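Local coordinates for periplasmic binding protein/LacI transcriptional regulator (Alkaliphilus metalliredigens, PDB 3CTP), which binds beta-D-xylulofuranose in the cleft of its periplasmic-binding-protein-like core and, as a LacI-family member, probably represses transcription by binding DNA, at residues A[117-128]-A[136-146]; A[257-268]-A[317-325]. All blocks are in the same frame, centred on the assembly; numbering follows the deposited sequence. Where two conformers were deposited one is given.

Contact 1 comes first along the chain and closes before contact 2 opens; their centres lie about 33 Å apart, on opposite sides of the chain's centre, and their nearest atoms stay about 6 Å apart. Contact 1 pairs strands 119-123 and 138-141 inside the seven-stranded mixed sheet. Contact 2 joins strand 262-264, at the edge of the four-stranded parallel sheet, to the end of strand 311-318, which itself belongs to the first sheet, and to the tail that follows it. The two-lobed periplasmic-binding-protein fold thus presents beta-D-xylulofuranose with Arg124 and Glu142 from contact 1 and Asp267 from contact 2, so the sugar bridges the contacts without their touching.

Contact 1 of 2, residues A[117-128]-A[136-146]. With XLF (beta-D-xylulofuranose), chain C.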
loop_
_atom_site.group_PDB
_atom_site.type_symbol
_atom_site.label_atom_id
_atom_site.label_comp_id
_atom_site.label_asym_id
_atom_site.label_seq_id
_atom_site.Cartn_x
_atom_site.Cartn_y
_atom_site.Cartn_z
ATOM N N VAL A 117 5.284 -22.055 12.141
ATOM C CA VAL A 117 4.172 -21.158 12.504
ATOM C C VAL A 117 2.957 -21.973 12.910
ATOM O O VAL A 117 2.831 -23.152 12.548
ATOM C CB VAL A 117 3.826 -20.170 11.364
ATOM C CG1 VAL A 117 5.047 -19.308 11.059
ATOM C CG2 VAL A 117 3.339 -20.914 10.111
ATOM N N ALA A 118 2.029 -21.350 13.638
ATOM C CA ALA A 118 0.891 -22.075 14.150
ATOM C C ALA A 118 -0.142 -22.334 13.070
ATOM O O ALA A 118 -0.921 -23.282 13.154
ATOM C CB ALA A 118 0.232 -21.282 15.288
ATOM N N GLY A 119 -0.177 -21.454 12.075
ATOM C CA GLY A 119 -1.178 -21.569 11.014
ATOM C C GLY A 119 -0.808 -20.639 9.869
ATOM O O GLY A 119 0.038 -19.777 10.029
ATOM N N ILE A 120 -1.433 -20.859 8.716
ATOM C CA ILE A 120 -1.156 -20.076 7.516
ATOM C C ILE A 120 -2.474 -19.618 6.901
ATOM O O ILE A 120 -3.446 -20.396 6.840
ATOM C CB ILE A 120 -0.409 -20.945 6.487
ATOM C CG1 ILE A 120 0.981 -21.301 7.049
ATOM C CG2 ILE A 120 -0.306 -20.237 5.118
ATOM C CD1 ILE A 120 1.787 -22.276 6.118
ATOM N N ILE A 121 -2.509 -18.360 6.471
ATOM C CA ILE A 121 -3.639 -17.807 5.712
ATOM C C ILE A 121 -3.120 -17.617 4.298
ATOM O O ILE A 121 -2.229 -16.813 4.076
ATOM C CB ILE A 121 -4.098 -16.437 6.290
ATOM C CG1 ILE A 121 -4.556 -16.616 7.737
ATOM C CG2 ILE A 121 -5.228 -15.836 5.404
ATOM C CD1 ILE A 121 -4.577 -15.264 8.550
ATOM N N ALA A 122 -3.741 -18.307 3.336
ATOM C CA ALA A 122 -3.271 -18.365 1.949
ATOM C C ALA A 122 -4.179 -17.571 1.005
ATOM O O ALA A 122 -5.282 -18.019 0.648
ATOM C CB ALA A 122 -3.208 -19.838 1.511
ATOM N N SER A 123 -3.714 -16.396 0.583
ATOM C CA SER A 123 -4.554 -15.494 -0.209
ATOM C C SER A 123 -4.361 -15.709 -1.706
ATOM O O SER A 123 -3.217 -15.779 -2.204
ATOM C CB SER A 123 -4.318 -13.999 0.158
ATOM O OG SER A 123 -4.527 -13.792 1.538
ATOM N N ARG A 124 -5.476 -15.807 -2.429
ATOM C CA ARG A 124 -5.406 -15.854 -3.875
ATOM C C ARG A 124 -4.383 -16.911 -4.333
ATOM O O ARG A 124 -3.578 -16.701 -5.268
ATOM C CB ARG A 124 -5.114 -14.450 -4.444
ATOM C CG ARG A 124 -5.731 -14.227 -5.800
ATOM C CD ARG A 124 -6.070 -12.753 -6.003
ATOM N NE ARG A 124 -4.859 -11.933 -6.174
ATOM C CZ ARG A 124 -4.898 -10.601 -6.238
ATOM N NH1 ARG A 124 -3.780 -9.905 -6.429
ATOM N NH2 ARG A 124 -6.079 -9.970 -6.144
ATOM N N SER A 125 -4.440 -18.066 -3.687
ATOM C CA SER A 125 -3.458 -19.122 -3.938
ATOM C C SER A 125 -3.495 -19.655 -5.368
ATOM O O SER A 125 -4.572 -19.823 -5.956
ATOM C CB SER A 125 -3.714 -20.307 -2.983
ATOM O OG SER A 125 -2.786 -21.372 -3.250
ATOM N N GLN A 126 -2.312 -19.982 -5.897
ATOM C CA GLN A 126 -2.209 -20.709 -7.170
ATOM C C GLN A 126 -1.706 -22.146 -7.029
ATOM O O GLN A 126 -1.517 -22.856 -8.028
ATOM C CB GLN A 126 -1.345 -19.944 -8.158
ATOM C CG GLN A 126 -1.970 -18.600 -8.508
ATOM C CD GLN A 126 -1.201 -17.878 -9.578
ATOM O OE1 GLN A 126 -0.547 -18.504 -10.429
ATOM N NE2 GLN A 126 -1.267 -16.555 -9.556
ATOM N N CYS A 127 -1.504 -22.590 -5.805
ATOM C CA CYS A 127 -1.151 -23.998 -5.589
ATOM C C CYS A 127 -2.341 -24.884 -5.286
ATOM O O CYS A 127 -3.484 -24.432 -5.154
ATOM C CB CYS A 127 -0.172 -24.125 -4.443
ATOM S SG CYS A 127 1.237 -23.047 -4.655
ATOM N N GLU A 128 -2.039 -26.168 -5.162
ATOM C CA GLU A 128 -3.013 -27.169 -4.832
ATOM C C GLU A 128 -2.194 -28.252 -4.152
ATOM O O GLU A 128 -2.149 -28.332 -2.932
ATOM C CB GLU A 128 -3.646 -27.686 -6.124
ATOM C CG GLU A 128 -4.606 -28.847 -5.951
ATOM C CD GLU A 128 -5.513 -29.022 -7.155
ATOM O OE1 GLU A 128 -5.637 -28.061 -7.947
ATOM O OE2 GLU A 128 -6.103 -30.116 -7.309
ATOM N N ILE A 136 0.197 -28.253 8.790
ATOM C CA ILE A 136 0.003 -27.012 9.517
ATOM C C ILE A 136 -1.371 -26.526 9.099
ATOM O O ILE A 136 -1.733 -26.661 7.929
ATOM C CB ILE A 136 1.053 -25.962 9.110
ATOM C CG1 ILE A 136 2.440 -26.346 9.640
ATOM C CG2 ILE A 136 0.689 -24.596 9.656
ATOM C CD1 ILE A 136 3.515 -25.307 9.325
ATOM N N PRO A 137 -2.151 -25.986 10.039
ATOM C CA PRO A 137 -3.488 -25.483 9.692
ATOM C C PRO A 137 -3.429 -24.376 8.646
ATOM O O PRO A 137 -2.576 -23.478 8.741
ATOM C CB PRO A 137 -4.001 -24.899 11.017
ATOM C CG PRO A 137 -3.284 -25.775 12.079
ATOM C CD PRO A 137 -1.915 -26.023 11.500
ATOM N N VAL A 138 -4.343 -24.432 7.683
ATOM C CA VAL A 138 -4.409 -23.437 6.611
ATOM C C VAL A 138 -5.868 -23.058 6.392
ATOM O O VAL A 138 -6.752 -23.937 6.417
ATOM C CB VAL A 138 -3.906 -24.022 5.244
ATOM C CG1 VAL A 138 -4.138 -23.013 4.104
ATOM C CG2 VAL A 138 -2.439 -24.404 5.322
ATOM N N VAL A 139 -6.135 -21.764 6.199
ATOM C CA VAL A 139 -7.396 -21.308 5.612
ATOM C C VAL A 139 -7.061 -20.449 4.392
ATOM O O VAL A 139 -5.951 -19.907 4.302
ATOM C CB VAL A 139 -8.290 -20.522 6.568
ATOM C CG1 VAL A 139 -8.673 -21.412 7.753
ATOM C CG2 VAL A 139 -7.605 -19.229 7.070
ATOM N N ALA A 140 -7.992 -20.365 3.439
ATOM C CA ALA A 140 -7.694 -19.688 2.158
ATOM C C ALA A 140 -8.595 -18.494 1.990
ATOM O O ALA A 140 -9.768 -18.552 2.354
ATOM C CB ALA A 140 -7.945 -20.639 0.993
ATOM N N PHE A 141 -8.042 -17.402 1.462
ATOM C CA PHE A 141 -8.868 -16.264 1.001
ATOM C C PHE A 141 -9.064 -16.316 -0.535
ATOM O O PHE A 141 -8.071 -16.363 -1.283
ATOM C CB PHE A 141 -8.235 -14.925 1.459
ATOM C CG PHE A 141 -8.965 -13.691 0.954
ATOM C CD1 PHE A 141 -10.263 -13.413 1.369
ATOM C CD2 PHE A 141 -8.344 -12.816 0.070
ATOM C CE1 PHE A 141 -10.926 -12.255 0.896
ATOM C CE2 PHE A 141 -9.004 -11.667 -0.406
ATOM C CZ PHE A 141 -10.282 -11.401 0.008
ATOM N N GLU A 142 -10.331 -16.377 -0.972
ATOM C CA GLU A 142 -10.746 -16.380 -2.394
ATOM C C GLU A 142 -10.559 -17.648 -3.185
ATOM O O GLU A 142 -11.540 -18.224 -3.681
ATOM C CB GLU A 142 -10.142 -15.210 -3.168
ATOM C CG GLU A 142 -10.758 -13.902 -2.669
ATOM C CD GLU A 142 -10.342 -12.679 -3.479
ATOM O OE1 GLU A 142 -10.972 -11.610 -3.275
ATOM O OE2 GLU A 142 -9.403 -12.786 -4.304
ATOM N N ASN A 143 -9.304 -18.039 -3.413
ATOM C CA ASN A 143 -9.087 -19.162 -4.307
ATOM C C ASN A 143 -9.123 -20.459 -3.522
ATOM O O ASN A 143 -8.508 -20.569 -2.453
ATOM C CB ASN A 143 -7.719 -19.047 -4.992
ATOM C CG ASN A 143 -7.704 -18.055 -6.133
ATOM O OD1 ASN A 143 -8.691 -17.382 -6.423
ATOM N ND2 ASN A 143 -6.550 -17.963 -6.803
ATOM N N HIS A 144 -9.823 -21.435 -4.079
ATOM C CA HIS A 144 -9.926 -22.756 -3.464
ATOM C C HIS A 144 -8.622 -23.503 -3.655
ATOM O O HIS A 144 -8.066 -23.517 -4.747
ATOM C CB HIS A 144 -11.072 -23.524 -4.126
ATOM C CG HIS A 144 -12.418 -22.980 -3.766
ATOM N ND1 HIS A 144 -12.982 -21.895 -4.406
ATOM C CD2 HIS A 144 -13.296 -23.342 -2.797
ATOM C CE1 HIS A 144 -14.147 -21.608 -3.846
ATOM N NE2 HIS A 144 -14.361 -22.471 -2.867
ATOM N N ILE A 145 -8.164 -24.193 -2.617
ATOM C CA ILE A 145 -6.887 -24.872 -2.696
ATOM C C ILE A 145 -7.084 -26.375 -2.770
ATOM O O ILE A 145 -6.782 -27.007 -3.803
ATOM C CB ILE A 145 -6.017 -24.464 -1.496
ATOM C CG1 ILE A 145 -5.817 -22.966 -1.554
ATOM C CG2 ILE A 145 -4.630 -25.132 -1.592
ATOM C CD1 ILE A 145 -4.895 -22.437 -0.447
ATOM N N LEU A 146 -7.621 -26.931 -1.699
ATOM C CA LEU A 146 -7.958 -28.351 -1.671
ATOM C C LEU A 146 -9.296 -28.473 -0.981
ATOM O O LEU A 146 -9.701 -27.565 -0.245
ATOM C CB LEU A 146 -6.929 -29.119 -0.872
ATOM C CG LEU A 146 -5.507 -29.202 -1.433
ATOM C CD1 LEU A 146 -4.569 -29.760 -0.376
ATOM C CD2 LEU A 146 -5.441 -30.056 -2.713
HETATM O O4 XLF C . -8.801 -10.945 -6.188
HETATM C C4 XLF C . -9.590 -9.756 -6.089
HETATM C C5 XLF C . -9.041 -8.759 -7.099
HETATM O O5 XLF C . -8.375 -7.748 -6.334
HETATM C C3 XLF C . -9.387 -9.083 -4.741
HETATM O O3 XLF C . -10.540 -9.221 -3.900
HETATM C C2 XLF C . -9.163 -7.653 -5.151
HETATM O O2 XLF C . -10.413 -7.007 -5.467
HETATM C C1 XLF C . -8.394 -6.860 -4.114
HETATM O O1 XLF C . -8.116 -5.550 -4.633
HETATM O O HOH W 1 -6.458 -18.869 -1.796
#
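Ile120 N donates to Pro137 O and Arg124 N to Phe141 O, the latter at 2.9 Å; these are the two ends of five alternating backbone hydrogen bonds that join parallel strands 119-123 and 138-141. Phe141 O also accepts from Asn143 N. Beyond the strands, Asn143 ND2 reaches Ser125 O at 2.8 Å, the oxygen lying in the amide plane while the donor stands above the carbonyl plane of Ser125. A water accepts from Ser125 N and lies 2.7 Å from Asn143 O, between the two loops. Among the apolar contacts, Ile121 CG1 and Val139 CG2 lie alongside each other at 4.1 Å on one face of the sheet; on the face of Ala122, Ile145 CD1 comes in from the loop beyond strand 138-141 to Ala122 CB at 3.7 Å, and also meets Ser125 CB.

Where the strands end, Arg124 and Glu142 lie side by side and meet the sugar. Arg124, bent at chi3 (71°), brings NH2 to O4 of beta-D-xylulofuranose at 2.9 Å, with O4 in the guanidinium plane at its edge; its NH1 forms salt bridges with Asp213 and Asp100. The carboxylate of Glu142 grips two hydroxyls, O3 on OE1 at 2.5 Å and O4 on OE2 at 2.7 Å, and its CG covers one face of the Phe141 ring. A leucine in place of Arg124 would probably leave sugar O4 without its N-H donor and both aspartates without this cationic mate.

Strand 62-67 flanks 119-123, hydrogen-bonding to Gly119 and Ile121, while Ala140 bonds to Ile150 beyond the other strand. Helix 102-114 packs on Ile120 through Leu109 and Leu112, and helix 286-302 covers Ile121 through Ile293 and Leu297.

Contact 2 of 2, residues A[257-268]-A[317-325]; sequences IPQEVQIIGFDN and LIERETTIS. With NA (sodium ion), chain D; XLF (beta-D-xylulofuranose), chain C.
Thr322 grips Ile263 at two points, and this is the close-packed part of the contact. Its carbonyl O accepts from Ile263 N at 2.9 Å, and its hydroxyl OG1 donates to Ile263 O at 2.7 Å, tilted 27° from that carbonyl plane. With chi1 at 57°, OG1 sits between the backbone N and the carbonyl carbon, facing Ile263, while CG2 lies alongside Ile257 CG2 at 3.9 Å. OG1 is also bonded to Thr280 N. Next along, the Gln262 and Ile324 side chains cross at about a right angle: OE1 takes Ile324 N at 2.9 Å from above its carbonyl plane, and NE2 lies against CD1 of Ile324. Pro258, after a cis peptide bond, packs CG against Glu321 O and CB on CG2 of the exposed Ile324, 4.0 Å away.

Bonded Gln262 and Ile263 lie along the chain between two sites. Glu260 O binds the sodium ion at 2.2 Å, with the backbone oxygens of Val230 and Tyr232 and two waters; Asp267 accepts hydrogen bonds from beta-D-xylulofuranose, O2 on OD1 and O1 on OD2.

At the looser end the segments diverge, Asn268 CA and Ile318 CA standing 7.6 Å apart, and a single hydrogen bond spans them, Arg320 NH2 to Asn268 OD1 at 2.7 Å, with the amide and guanidinium planes 51° apart. Ile318 CG2 lies over one face of that guanidinium.

Of the four hydrogen bonds across the contact, three join uncharged groups and the fourth runs from the Arg320 guanidinium to a neutral amide oxygen, so the tail is fixed to the strand without a salt bridge between them.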
loop_
_atom_site.group_PDB
_atom_site.type_symbol
_atom_site.label_atom_id
_atom_site.label_comp_id
_atom_site.label_asym_id
_atom_site.label_seq_id
_atom_site.Cartn_x
_atom_site.Cartn_y
_atom_site.Cartn_z
ATOM N N ILE A 257 -15.173 12.845 -15.738
ATOM C CA ILE A 257 -15.895 11.780 -15.043
ATOM C C ILE A 257 -16.690 12.468 -13.938
ATOM O O ILE A 257 -16.124 13.232 -13.162
ATOM C CB ILE A 257 -14.883 10.798 -14.426
ATOM C CG1 ILE A 257 -14.040 10.144 -15.529
ATOM C CG2 ILE A 257 -15.580 9.719 -13.604
ATOM C CD1 ILE A 257 -12.752 9.487 -15.000
ATOM N N PRO A 258 -17.998 12.192 -13.846
ATOM C CA PRO A 258 -18.775 11.191 -14.578
ATOM C C PRO A 258 -19.518 11.733 -15.800
ATOM O O PRO A 258 -20.323 11.008 -16.388
ATOM C CB PRO A 258 -19.836 10.793 -13.549
ATOM C CG PRO A 258 -20.110 12.068 -12.813
ATOM C CD PRO A 258 -18.793 12.809 -12.765
ATOM N N GLN A 259 -19.265 12.992 -16.159
ATOM C CA GLN A 259 -20.018 13.635 -17.250
ATOM C C GLN A 259 -19.906 12.893 -18.578
ATOM O O GLN A 259 -20.880 12.794 -19.332
ATOM C CB GLN A 259 -19.546 15.077 -17.450
ATOM C CG GLN A 259 -19.879 16.002 -16.298
ATOM C CD GLN A 259 -18.753 16.121 -15.294
ATOM O OE1 GLN A 259 -17.989 15.181 -15.082
ATOM N NE2 GLN A 259 -18.637 17.299 -14.671
ATOM N N GLU A 260 -18.718 12.378 -18.872
ATOM C CA GLU A 260 -18.498 11.727 -20.148
ATOM C C GLU A 260 -18.481 10.209 -20.022
ATOM O O GLU A 260 -18.817 9.490 -20.968
ATOM C CB GLU A 260 -17.175 12.198 -20.730
ATOM C CG GLU A 260 -17.241 13.658 -21.161
ATOM C CD GLU A 260 -16.031 14.080 -21.940
ATOM O OE1 GLU A 260 -14.957 14.245 -21.338
ATOM O OE2 GLU A 260 -16.169 14.281 -23.169
ATOM N N VAL A 261 -18.052 9.712 -18.868
ATOM C CA VAL A 261 -18.074 8.276 -18.667
ATOM C C VAL A 261 -18.173 8.037 -17.174
ATOM O O VAL A 261 -17.583 8.795 -16.384
ATOM C CB VAL A 261 -16.835 7.616 -19.255
ATOM C CG1 VAL A 261 -15.623 8.151 -18.579
ATOM C CG2 VAL A 261 -16.915 6.075 -19.094
ATOM N N GLN A 262 -18.956 7.032 -16.791
ATOM C CA GLN A 262 -19.139 6.692 -15.370
ATOM C C GLN A 262 -18.272 5.492 -15.046
ATOM O O GLN A 262 -18.049 4.660 -15.924
ATOM C CB GLN A 262 -20.588 6.362 -15.077
ATOM C CG GLN A 262 -21.554 7.538 -15.410
ATOM C CD GLN A 262 -22.956 7.241 -14.957
ATOM O OE1 GLN A 262 -23.188 6.952 -13.788
ATOM N NE2 GLN A 262 -23.909 7.253 -15.903
ATOM N N ILE A 263 -17.794 5.411 -13.798
ATOM C CA ILE A 263 -16.843 4.350 -13.398
ATOM C C ILE A 263 -17.331 3.741 -12.094
ATOM O O ILE A 263 -17.712 4.465 -11.159
ATOM C CB ILE A 263 -15.431 4.931 -13.112
ATOM C CG1 ILE A 263 -14.986 5.899 -14.221
ATOM C CG2 ILE A 263 -14.421 3.798 -12.869
ATOM C CD1 ILE A 263 -14.684 5.253 -15.523
ATOM N N ILE A 264 -17.309 2.404 -12.020
ATOM C CA ILE A 264 -17.490 1.728 -10.734
ATOM C C ILE A 264 -16.342 0.737 -10.558
ATOM O O ILE A 264 -15.963 0.054 -11.516
ATOM C CB ILE A 264 -18.863 1.036 -10.652
ATOM C CG1 ILE A 264 -19.032 0.286 -9.317
ATOM C CG2 ILE A 264 -19.075 0.108 -11.843
ATOM C CD1 ILE A 264 -20.483 -0.092 -9.054
ATOM N N GLY A 265 -15.766 0.684 -9.352
ATOM C CA GLY A 265 -14.690 -0.283 -9.039
ATOM C C GLY A 265 -15.182 -1.424 -8.160
ATOM O O GLY A 265 -16.370 -1.791 -8.188
ATOM N N PHE A 266 -14.261 -1.995 -7.367
ATOM C CA PHE A 266 -14.636 -3.024 -6.414
ATOM C C PHE A 266 -13.604 -3.035 -5.309
ATOM O O PHE A 266 -12.410 -2.984 -5.597
ATOM C CB PHE A 266 -14.619 -4.408 -7.097
ATOM C CG PHE A 266 -15.548 -5.435 -6.469
ATOM C CD1 PHE A 266 -16.732 -5.792 -7.114
ATOM C CD2 PHE A 266 -15.199 -6.098 -5.305
ATOM C CE1 PHE A 266 -17.577 -6.761 -6.572
ATOM C CE2 PHE A 266 -16.039 -7.060 -4.753
ATOM C CZ PHE A 266 -17.243 -7.387 -5.393
ATOM N N ASP A 267 -14.085 -3.112 -4.067
ATOM C CA ASP A 267 -13.308 -3.324 -2.836
ATOM C C ASP A 267 -13.760 -2.379 -1.711
ATOM O O ASP A 267 -13.812 -2.773 -0.552
ATOM C CB ASP A 267 -11.815 -3.027 -2.962
ATOM C CG ASP A 267 -11.042 -4.093 -3.719
ATOM O OD1 ASP A 267 -11.528 -5.250 -3.858
ATOM O OD2 ASP A 267 -9.894 -3.764 -4.120
ATOM N N ASN A 268 -13.976 -1.114 -2.061
ATOM C CA ASN A 268 -13.972 -0.037 -1.058
ATOM C C ASN A 268 -12.655 -0.033 -0.289
ATOM O O ASN A 268 -12.641 -0.016 0.946
ATOM C CB ASN A 268 -15.145 -0.147 -0.081
ATOM C CG ASN A 268 -15.343 1.148 0.705
ATOM O OD1 ASN A 268 -14.831 2.200 0.315
ATOM N ND2 ASN A 268 -16.069 1.069 1.832
ATOM N N LEU A 317 -23.258 -1.876 -2.385
ATOM C CA LEU A 317 -22.874 -0.759 -3.241
ATOM C C LEU A 317 -22.558 0.479 -2.412
ATOM O O LEU A 317 -23.320 0.825 -1.486
ATOM C CB LEU A 317 -24.049 -0.452 -4.171
ATOM C CG LEU A 317 -23.910 0.813 -4.999
ATOM C CD1 LEU A 317 -22.864 0.544 -6.066
ATOM C CD2 LEU A 317 -25.259 1.117 -5.640
ATOM N N ILE A 318 -21.440 1.138 -2.730
ATOM C CA ILE A 318 -21.085 2.417 -2.097
ATOM C C ILE A 318 -21.112 3.475 -3.201
ATOM O O ILE A 318 -20.241 3.490 -4.083
ATOM C CB ILE A 318 -19.668 2.379 -1.485
ATOM C CG1 ILE A 318 -19.511 1.193 -0.532
ATOM C CG2 ILE A 318 -19.325 3.736 -0.814
ATOM C CD1 ILE A 318 -20.397 1.242 0.673
ATOM N N GLU A 319 -22.138 4.323 -3.210
ATOM C CA GLU A 319 -22.279 5.301 -4.292
ATOM C C GLU A 319 -21.477 6.543 -3.962
ATOM O O GLU A 319 -21.665 7.121 -2.897
ATOM C CB GLU A 319 -23.760 5.711 -4.464
ATOM C CG GLU A 319 -24.638 4.670 -5.101
ATOM C CD GLU A 319 -26.007 5.252 -5.479
ATOM O OE1 GLU A 319 -26.071 6.165 -6.349
ATOM O OE2 GLU A 319 -27.008 4.787 -4.897
ATOM N N ARG A 320 -20.578 6.938 -4.866
ATOM C CA ARG A 320 -19.803 8.149 -4.696
ATOM C C ARG A 320 -19.916 9.012 -5.951
ATOM O O ARG A 320 -21.010 9.133 -6.506
ATOM C CB ARG A 320 -18.359 7.829 -4.353
ATOM C CG ARG A 320 -18.216 6.989 -3.086
ATOM C CD ARG A 320 -16.791 7.056 -2.594
ATOM N NE ARG A 320 -16.585 6.363 -1.324
ATOM C CZ ARG A 320 -15.837 5.269 -1.193
ATOM N NH1 ARG A 320 -15.259 4.700 -2.262
ATOM N NH2 ARG A 320 -15.663 4.746 0.010
ATOM N N GLU A 321 -18.824 9.647 -6.370
ATOM C CA GLU A 321 -18.934 10.722 -7.362
ATOM C C GLU A 321 -18.668 10.304 -8.804
ATOM O O GLU A 321 -18.913 11.090 -9.731
ATOM C CB GLU A 321 -17.997 11.888 -6.992
ATOM C CG GLU A 321 -18.358 12.635 -5.700
ATOM C CD GLU A 321 -17.233 13.563 -5.218
ATOM O OE1 GLU A 321 -16.044 13.302 -5.515
ATOM O OE2 GLU A 321 -17.535 14.560 -4.529
ATOM N N THR A 322 -18.175 9.075 -9.021
ATOM C CA THR A 322 -17.907 8.647 -10.398
ATOM C C THR A 322 -19.109 8.021 -11.120
ATOM O O THR A 322 -18.989 7.578 -12.273
ATOM C CB THR A 322 -16.731 7.660 -10.453
ATOM O OG1 THR A 322 -17.046 6.557 -9.616
ATOM C CG2 THR A 322 -15.456 8.328 -9.919
ATOM N N THR A 323 -20.259 7.959 -10.444
ATOM C CA THR A 323 -21.515 7.645 -11.134
ATOM C C THR A 323 -22.489 8.760 -10.793
ATOM O O THR A 323 -22.338 9.433 -9.769
ATOM C CB THR A 323 -22.094 6.279 -10.719
ATOM O OG1 THR A 323 -22.203 6.216 -9.286
ATOM C CG2 THR A 323 -21.167 5.179 -11.183
ATOM N N ILE A 324 -23.462 8.970 -11.674
ATOM C CA ILE A 324 -24.349 10.130 -11.552
ATOM C C ILE A 324 -25.476 9.861 -10.572
ATOM O O ILE A 324 -25.895 8.723 -10.405
ATOM C CB ILE A 324 -24.951 10.460 -12.905
ATOM C CG1 ILE A 324 -25.693 9.236 -13.444
ATOM C CG2 ILE A 324 -23.853 10.937 -13.875
ATOM C CD1 ILE A 324 -26.279 9.410 -14.861
ATOM N N SER A 325 -25.969 10.921 -9.934
ATOM C CA SER A 325 -27.082 10.817 -8.998
ATOM C C SER A 325 -27.935 12.076 -9.061
ATOM O O SER A 325 -27.461 13.115 -9.517
ATOM C CB SER A 325 -26.565 10.612 -7.576
ATOM O OG SER A 325 -26.026 9.310 -7.411
HETATM NA NA NA D . -18.886 8.346 -22.900
HETATM O O4 XLF C . -8.801 -10.945 -6.188
HETATM C C4 XLF C . -9.590 -9.756 -6.089
HETATM C C5 XLF C . -9.041 -8.759 -7.099
HETATM O O5 XLF C . -8.375 -7.748 -6.334
HETATM C C3 XLF C . -9.387 -9.083 -4.741
HETATM O O3 XLF C . -10.540 -9.221 -3.900
HETATM C C2 XLF C . -9.163 -7.653 -5.151
HETATM O O2 XLF C . -10.413 -7.007 -5.467
HETATM C C1 XLF C . -8.394 -6.860 -4.114
HETATM O O1 XLF C . -8.116 -5.550 -4.633
HETATM O O HOH W 2 -19.129 9.959 -24.436
HETATM O O HOH W 3 -21.120 8.230 -23.134
#